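Local coordinates for protein bacillaene synthase decarboxylase PksI (Bacillus subtilis, PDB 4Q1K) that decarboxylates a carrier-tethered 3-methylglutaconyl group to a 3-methylcrotonyl group during assembly of the polyketide antibiotic bacillaene, at residues 149-157 with 258-266. The protein carries 1 engineered substitution. Numbering follows the deposited sequence.
Sequences NFMKYGFTP and VKSRIKGLY
Tyr153, last residue of a short 3-10 turn, and Gly154 after it pack the loop following strand 145-147 of this crotonase-family subunit against its C-terminal helix 256-265, with Tyr153 CA 5.0 Å from Arg261 CA and Gly154 CA 5.2 Å from Val258 CA. The Tyr153 ring runs along the helix past Ile262 to its last turn. Its CG stands anti to its own carbonyl carbon (chi1 -60°), which brings the ring edge to Arg261 O and the Leu265-Tyr266 backbone; CD1 lies 3.8 Å from Ile262 CA. At the far end Tyr153 OH meets Tyr266 CD2 at 3.5 Å. Lys152 CE rests over one ring face, offset toward the rim. The lysine chain bends at chi3 (78°), and NZ makes a weak bond to Leu265 O (3.4 Å) and a firmer one of 2.8 Å to a water that donates to Tyr266 O. Arg261 passes its extended chain over the turn; CD sits 3.4 Å from Tyr153 O, and NH1 bonds weakly to Lys152 O at the guanidinium edge. Arg261 NH2 forms a salt bridge with Glu257 and bonds to its main partner, Glu217 O of the second subunit of the homotrimer. Val258 CG1 touches the Phe155 ring edge at CD2; Phe155 also stacks on Phe253 and borders the active-site His249. Tyr153 O is buried without a hydrogen-bond partner, meeting Val258 through a CA-H...O contact, while cationic Lys152 probably complements the carbonyl-rich helix C-terminus.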
loop_
_atom_site.group_PDB
_atom_site.type_symbol
_atom_site.label_atom_id
_atom_site.label_comp_id
_atom_site.label_asym_id
_atom_site.label_seq_id
_atom_site.Cartn_x
_atom_site.Cartn_y
_atom_site.Cartn_z
ATOM N N ASN B 149 -13.160 -14.502 -7.856
ATOM C CA ASN B 149 -12.991 -15.756 -8.656
ATOM C C ASN B 149 -13.340 -15.710 -10.180
ATOM O O ASN B 149 -13.279 -16.747 -10.797
ATOM C CB ASN B 149 -13.747 -16.903 -7.986
ATOM C CG ASN B 149 -15.232 -16.745 -8.022
ATOM O OD1 ASN B 149 -15.754 -15.672 -8.360
ATOM N ND2 ASN B 149 -15.954 -17.820 -7.663
ATOM N N PHE B 150 -13.585 -14.523 -10.723
ATOM C CA PHE B 150 -13.924 -14.229 -12.129
ATOM C C PHE B 150 -13.081 -15.073 -13.069
ATOM O O PHE B 150 -13.607 -15.811 -13.917
ATOM C CB PHE B 150 -13.700 -12.719 -12.409
ATOM C CG PHE B 150 -14.348 -11.829 -11.366
ATOM C CD1 PHE B 150 -15.723 -11.576 -11.399
ATOM C CD2 PHE B 150 -13.579 -11.308 -10.320
ATOM C CE1 PHE B 150 -16.346 -10.754 -10.436
ATOM C CE2 PHE B 150 -14.190 -10.489 -9.353
ATOM C CZ PHE B 150 -15.535 -10.194 -9.425
ATOM N N MET B 151 -11.761 -14.984 -12.913
ATOM C CA MET B 151 -10.861 -15.669 -13.895
ATOM C C MET B 151 -10.934 -17.197 -13.810
ATOM O O MET B 151 -10.547 -17.939 -14.745
ATOM C CB MET B 151 -9.396 -15.175 -13.666
ATOM C CG MET B 151 -9.216 -13.676 -14.042
ATOM S SD MET B 151 -8.891 -13.500 -15.887
ATOM C CE MET B 151 -7.210 -14.030 -15.925
ATOM N N LYS B 152 -11.412 -17.761 -12.718
ATOM C CA LYS B 152 -11.587 -19.242 -12.761
ATOM C C LYS B 152 -12.601 -19.623 -13.867
ATOM O O LYS B 152 -12.562 -20.746 -14.435
ATOM C CB LYS B 152 -12.150 -19.680 -11.425
ATOM C CG LYS B 152 -12.573 -21.120 -11.300
ATOM C CD LYS B 152 -13.231 -21.351 -9.944
ATOM C CE LYS B 152 -14.664 -20.858 -9.874
ATOM N NZ LYS B 152 -15.326 -21.595 -8.736
ATOM N N TYR B 153 -13.452 -18.701 -14.218
ATOM C CA TYR B 153 -14.458 -19.032 -15.231
ATOM C C TYR B 153 -13.999 -18.579 -16.632
ATOM O O TYR B 153 -14.783 -18.659 -17.610
ATOM C CB TYR B 153 -15.797 -18.350 -14.913
ATOM C CG TYR B 153 -16.408 -18.726 -13.591
ATOM C CD1 TYR B 153 -16.808 -20.032 -13.357
ATOM C CD2 TYR B 153 -16.571 -17.781 -12.568
ATOM C CE1 TYR B 153 -17.377 -20.421 -12.139
ATOM C CE2 TYR B 153 -17.182 -18.148 -11.358
ATOM C CZ TYR B 153 -17.574 -19.454 -11.161
ATOM O OH TYR B 153 -18.094 -19.945 -10.033
ATOM N N GLY B 154 -12.787 -18.040 -16.753
ATOM C CA GLY B 154 -12.247 -17.738 -18.068
ATOM C C GLY B 154 -12.355 -16.328 -18.470
ATOM O O GLY B 154 -11.835 -15.955 -19.516
ATOM N N PHE B 155 -13.012 -15.497 -17.638
ATOM C CA PHE B 155 -13.248 -14.104 -18.078
ATOM C C PHE B 155 -12.574 -13.158 -17.100
ATOM O O PHE B 155 -12.271 -13.524 -15.941
ATOM C CB PHE B 155 -14.767 -13.760 -18.234
ATOM C CG PHE B 155 -15.611 -13.911 -16.954
ATOM C CD1 PHE B 155 -15.719 -12.876 -16.026
ATOM C CD2 PHE B 155 -16.343 -15.092 -16.718
ATOM C CE1 PHE B 155 -16.474 -13.062 -14.849
ATOM C CE2 PHE B 155 -17.156 -15.253 -15.563
ATOM C CZ PHE B 155 -17.171 -14.237 -14.612
ATOM N N THR B 156 -12.326 -11.947 -17.552
ATOM C CA THR B 156 -11.646 -10.946 -16.700
ATOM C C THR B 156 -12.555 -10.347 -15.602
ATOM O O THR B 156 -13.764 -10.393 -15.725
ATOM C CB THR B 156 -11.106 -9.847 -17.598
ATOM O OG1 THR B 156 -12.162 -9.366 -18.470
ATOM C CG2 THR B 156 -9.890 -10.420 -18.440
ATOM N N PRO B 157 -11.962 -9.838 -14.507
ATOM C CA PRO B 157 -12.796 -9.377 -13.391
ATOM C C PRO B 157 -13.651 -8.165 -13.843
ATOM O O PRO B 157 -13.129 -7.229 -14.484
ATOM C CB PRO B 157 -11.756 -8.981 -12.334
ATOM C CG PRO B 157 -10.537 -9.848 -12.631
ATOM C CD PRO B 157 -10.537 -9.897 -14.159
ATOM N N VAL B 258 -15.993 -20.237 -21.821
ATOM C CA VAL B 258 -16.469 -19.522 -20.587
ATOM C C VAL B 258 -17.788 -20.194 -20.149
ATOM O O VAL B 258 -17.990 -20.507 -18.966
ATOM C CB VAL B 258 -16.671 -18.008 -20.843
ATOM C CG1 VAL B 258 -17.426 -17.366 -19.675
ATOM C CG2 VAL B 258 -15.289 -17.342 -20.990
ATOM N N LYS B 259 -18.665 -20.478 -21.128
ATOM C CA LYS B 259 -19.903 -21.200 -20.846
ATOM C C LYS B 259 -19.583 -22.530 -20.179
ATOM O O LYS B 259 -20.226 -22.940 -19.212
ATOM C CB LYS B 259 -20.688 -21.385 -22.201
ATOM C CG LYS B 259 -22.047 -22.045 -22.048
ATOM C CD LYS B 259 -22.660 -22.203 -23.438
ATOM C CE LYS B 259 -24.027 -22.847 -23.343
ATOM N NZ LYS B 259 -24.787 -22.808 -24.649
ATOM N N SER B 260 -18.620 -23.264 -20.729
ATOM C CA SER B 260 -18.260 -24.575 -20.184
ATOM C C SER B 260 -17.776 -24.451 -18.755
ATOM O O SER B 260 -18.128 -25.271 -17.925
ATOM C CB SER B 260 -17.089 -25.193 -20.962
ATOM O OG SER B 260 -17.535 -25.432 -22.259
ATOM N N ARG B 261 -16.911 -23.471 -18.504
ATOM C CA ARG B 261 -16.413 -23.300 -17.091
ATOM C C ARG B 261 -17.505 -22.879 -16.096
ATOM O O ARG B 261 -17.510 -23.323 -14.963
ATOM C CB ARG B 261 -15.245 -22.308 -17.020
ATOM C CG ARG B 261 -14.024 -22.800 -17.799
ATOM C CD ARG B 261 -13.142 -21.598 -18.073
ATOM N NE ARG B 261 -11.930 -21.943 -18.827
ATOM C CZ ARG B 261 -10.735 -22.048 -18.281
ATOM N NH1 ARG B 261 -10.578 -21.759 -16.970
ATOM N NH2 ARG B 261 -9.670 -22.390 -19.063
ATOM N N ILE B 262 -18.394 -21.980 -16.509
ATOM C CA ILE B 262 -19.486 -21.588 -15.611
ATOM C C ILE B 262 -20.349 -22.788 -15.318
ATOM O O ILE B 262 -20.790 -22.988 -14.196
ATOM C CB ILE B 262 -20.369 -20.460 -16.199
ATOM C CG1 ILE B 262 -19.534 -19.189 -16.419
ATOM C CG2 ILE B 262 -21.605 -20.186 -15.359
ATOM C CD1 ILE B 262 -20.284 -18.110 -17.200
ATOM N N LYS B 263 -20.665 -23.580 -16.342
ATOM C CA LYS B 263 -21.517 -24.722 -16.080
ATOM C C LYS B 263 -20.812 -25.764 -15.333
ATOM O O LYS B 263 -21.427 -26.397 -14.472
ATOM C CB LYS B 263 -22.036 -25.301 -17.402
ATOM C CG LYS B 263 -23.128 -24.416 -17.936
ATOM C CD LYS B 263 -23.947 -25.177 -18.934
ATOM C CE LYS B 263 -23.498 -24.826 -20.317
ATOM N NZ LYS B 263 -24.479 -25.392 -21.300
ATOM N N GLY B 264 -19.508 -25.936 -15.624
ATOM C CA GLY B 264 -18.699 -26.995 -14.982
ATOM C C GLY B 264 -18.249 -26.696 -13.569
ATOM O O GLY B 264 -18.162 -27.606 -12.746
ATOM N N LEU B 265 -17.885 -25.442 -13.299
ATOM C CA LEU B 265 -17.086 -25.185 -12.071
ATOM C C LEU B 265 -17.867 -24.327 -11.064
ATOM O O LEU B 265 -17.332 -24.002 -9.970
ATOM C CB LEU B 265 -15.762 -24.402 -12.437
ATOM C CG LEU B 265 -14.909 -25.069 -13.539
ATOM C CD1 LEU B 265 -13.698 -24.232 -13.878
ATOM C CD2 LEU B 265 -14.530 -26.447 -13.107
ATOM N N TYR B 266 -19.082 -23.908 -11.423
ATOM C CA TYR B 266 -19.822 -23.006 -10.519
ATOM C C TYR B 266 -20.114 -23.753 -9.201
ATOM O O TYR B 266 -19.952 -23.042 -8.169
ATOM C CB TYR B 266 -21.184 -22.552 -11.131
ATOM C CG TYR B 266 -21.808 -21.431 -10.325
ATOM C CD1 TYR B 266 -22.698 -21.708 -9.244
ATOM C CD2 TYR B 266 -21.550 -20.081 -10.641
ATOM C CE1 TYR B 266 -23.257 -20.662 -8.526
ATOM C CE2 TYR B 266 -22.092 -19.020 -9.882
ATOM C CZ TYR B 266 -22.930 -19.331 -8.836
ATOM O OH TYR B 266 -23.506 -18.341 -8.074
HETATM O O HOH W 1 -17.619 -21.087 -7.169
#